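Local atomic coordinates of glycoside hydrolase family 81 (PDB entry 6FOP), a protein that probably hydrolyses beta-1,3-glucans such as laminarin, acting as a family 81 glycoside hydrolase of the Clostridium thermocellum cellulosome. Residues Glu377-Ala382 against Gly421-Ala426. Residues are numbered along the deposited sequence; the frame is centred on the assembly and turned at random.
With CA (calcium ion), chain C; CA (calcium ion), chain D.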
loop_
_atom_site.group_PDB
_atom_site.type_symbol
_atom_site.label_atom_id
_atom_site.label_comp_id
_atom_site.label_asym_id
_atom_site.label_seq_id
_atom_site.Cartn_x
_atom_site.Cartn_y
_atom_site.Cartn_z
ATOM N N GLU A 377 5.772 -7.080 26.039
ATOM C CA GLU A 377 6.328 -6.216 27.080
ATOM C C GLU A 377 7.864 -6.176 26.955
ATOM O O GLU A 377 8.468 -5.127 27.102
ATOM C CB GLU A 377 5.883 -6.684 28.465
ATOM C CG GLU A 377 4.376 -6.554 28.688
ATOM C CD GLU A 377 3.867 -7.224 29.946
ATOM O OE1 GLU A 377 4.674 -7.511 30.850
ATOM O OE2 GLU A 377 2.635 -7.428 30.033
ATOM N N ASP A 378 8.481 -7.303 26.603
ATOM C CA ASP A 378 9.939 -7.360 26.373
ATOM C C ASP A 378 10.299 -6.499 25.132
ATOM O O ASP A 378 11.125 -5.578 25.212
ATOM C CB ASP A 378 10.418 -8.828 26.246
ATOM C CG ASP A 378 11.927 -8.968 26.179
ATOM O OD1 ASP A 378 12.679 -7.970 25.961
ATOM O OD2 ASP A 378 12.403 -10.114 26.381
ATOM N N TRP A 379 9.659 -6.777 24.006
ATOM C CA TRP A 379 9.948 -5.999 22.802
ATOM C C TRP A 379 9.752 -4.518 23.029
ATOM O O TRP A 379 10.491 -3.716 22.452
ATOM C CB TRP A 379 9.123 -6.490 21.606
ATOM C CG TRP A 379 9.693 -7.707 20.908
ATOM C CD1 TRP A 379 9.363 -9.026 21.114
ATOM C CD2 TRP A 379 10.689 -7.715 19.889
ATOM N NE1 TRP A 379 10.085 -9.823 20.289
ATOM C CE2 TRP A 379 10.896 -9.042 19.508
ATOM C CE3 TRP A 379 11.409 -6.709 19.238
ATOM C CZ2 TRP A 379 11.831 -9.396 18.525
ATOM C CZ3 TRP A 379 12.316 -7.053 18.282
ATOM C CH2 TRP A 379 12.511 -8.376 17.911
ATOM N N PHE A 380 8.728 -4.146 23.814
ATOM C CA PHE A 380 8.369 -2.757 24.047
ATOM C C PHE A 380 9.150 -2.084 25.168
ATOM O O PHE A 380 8.797 -0.973 25.571
ATOM C CB PHE A 380 6.843 -2.604 24.287
ATOM C CG PHE A 380 5.968 -2.957 23.120
ATOM C CD1 PHE A 380 6.436 -2.948 21.801
ATOM C CD2 PHE A 380 4.632 -3.266 23.336
ATOM C CE1 PHE A 380 5.593 -3.249 20.743
ATOM C CE2 PHE A 380 3.795 -3.557 22.289
ATOM C CZ PHE A 380 4.277 -3.552 20.985
ATOM N N THR A 381 10.221 -2.746 25.633
ATOM C CA THR A 381 11.144 -2.190 26.617
ATOM C C THR A 381 12.583 -2.363 26.104
ATOM O O THR A 381 12.992 -3.459 25.748
ATOM C CB THR A 381 11.006 -2.943 27.955
ATOM O OG1 THR A 381 9.634 -2.905 28.380
ATOM C CG2 THR A 381 11.876 -2.310 29.014
ATOM N N ALA A 382 13.330 -1.270 26.038
ATOM C CA ALA A 382 14.733 -1.295 25.633
ATOM C C ALA A 382 15.586 -1.138 26.879
ATOM O O ALA A 382 15.738 -0.038 27.411
ATOM C CB ALA A 382 15.021 -0.163 24.626
ATOM N N GLY A 421 2.779 -5.382 11.564
ATOM C CA GLY A 421 1.376 -5.758 11.522
ATOM C C GLY A 421 1.063 -6.933 12.450
ATOM O O GLY A 421 0.019 -6.951 13.089
ATOM N N TYR A 422 1.980 -7.904 12.510
ATOM C CA TYR A 422 1.802 -9.040 13.405
ATOM C C TYR A 422 1.847 -8.624 14.877
ATOM O O TYR A 422 1.064 -9.128 15.698
ATOM C CB TYR A 422 2.864 -10.096 13.138
ATOM C CG TYR A 422 2.727 -10.821 11.824
ATOM C CD1 TYR A 422 1.700 -11.731 11.601
ATOM C CD2 TYR A 422 3.657 -10.642 10.786
ATOM C CE1 TYR A 422 1.597 -12.418 10.408
ATOM C CE2 TYR A 422 3.549 -11.340 9.579
ATOM C CZ TYR A 422 2.507 -12.220 9.381
ATOM O OH TYR A 422 2.374 -12.914 8.201
ATOM N N PHE A 423 2.770 -7.729 15.229
ATOM C CA PHE A 423 2.860 -7.211 16.604
ATOM C C PHE A 423 1.575 -6.459 16.967
ATOM O O PHE A 423 1.035 -6.608 18.074
ATOM C CB PHE A 423 4.065 -6.253 16.782
ATOM C CG PHE A 423 5.407 -6.923 16.861
ATOM C CD1 PHE A 423 5.977 -7.550 15.755
ATOM C CD2 PHE A 423 6.132 -6.905 18.039
ATOM C CE1 PHE A 423 7.215 -8.170 15.836
ATOM C CE2 PHE A 423 7.375 -7.510 18.130
ATOM C CZ PHE A 423 7.914 -8.173 17.027
ATOM N N LEU A 424 1.072 -5.666 16.021
ATOM C CA LEU A 424 -0.142 -4.910 16.227
ATOM C C LEU A 424 -1.356 -5.810 16.376
ATOM O O LEU A 424 -2.251 -5.521 17.166
ATOM C CB LEU A 424 -0.341 -3.906 15.085
ATOM C CG LEU A 424 0.719 -2.802 14.999
ATOM C CD1 LEU A 424 0.468 -1.984 13.734
ATOM C CD2 LEU A 424 0.740 -1.940 16.244
ATOM N N HIS A 425 -1.386 -6.905 15.622
ATOM C CA HIS A 425 -2.483 -7.858 15.736
ATOM C C HIS A 425 -2.537 -8.435 17.175
ATOM O O HIS A 425 -3.588 -8.444 17.819
ATOM C CB HIS A 425 -2.432 -8.940 14.679
ATOM C CG HIS A 425 -3.653 -9.796 14.664
ATOM N ND1 HIS A 425 -3.704 -10.989 13.993
ATOM C CD2 HIS A 425 -4.884 -9.623 15.215
ATOM C CE1 HIS A 425 -4.906 -11.521 14.139
ATOM N NE2 HIS A 425 -5.632 -10.728 14.892
ATOM N N ALA A 426 -1.380 -8.869 17.662
ATOM C CA ALA A 426 -1.313 -9.418 19.010
ATOM C C ALA A 426 -1.712 -8.375 20.031
ATOM O O ALA A 426 -2.454 -8.670 20.970
ATOM C CB ALA A 426 0.066 -9.962 19.295
HETATM CA CA CA C . 13.426 -5.765 25.669
HETATM CA CA CA D . 14.747 -9.171 26.906
HETATM O O HOH W 1 14.963 -11.320 27.719
HETATM O O HOH W 2 15.851 -9.806 25.113
HETATM O O HOH W 3 13.873 -8.413 28.975
HETATM O O HOH W 4 16.722 -9.005 28.280
#
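Trp379, in the last turn of helix 362-379, meets Phe423 of helix 416-433 in a T-shaped (edge-to-face) aromatic pair. The edge of the phenyl ring comes down on one face of the indole, with Phe423 CE2 3.6 Å from Trp379 CG and Phe423 CZ 4.0 Å from Trp379 CE2, so the approach is to the five-membered ring. The planes stand at 86° and the centroids of the pyrrole and phenyl rings lie 5.0 Å apart. On both residues CG lies anti to the carbonyl carbon (chi1 -82° for Trp379, -75° for Phe423), which sends each ring into the gap between backbones whose nearest CA atoms, those of Trp379 and Phe423, are 9.5 Å apart. Phe342 makes a further edge-to-face pair with Trp379. Both helices belong to the family 81 C-terminal domain, of the six-hairpin clan, consistent with an (alpha/alpha)6 barrel.

Metal coordination occupies the neighbouring residues. Asp378 OD1 bridges two calcium ions, one of which is also bound by Asp378 O and by Thr381 O at 2.4 Å. Lys389 joins this ion and Glu386 is a ligand at both; the other is chelated by both carboxylate oxygens of Asp378 and carries four waters.

At the helix end, Thr381 OG1 donates a 2.8 Å hydrogen bond to Glu377 O, tying the departing chain back to the last turn.

Between 377-382 and 421-426 the contact is thus buried and carbon-to-carbon, phenyl edge on indole face, while the calcium ions probably fix the adjoining turn through its oxygen ligands.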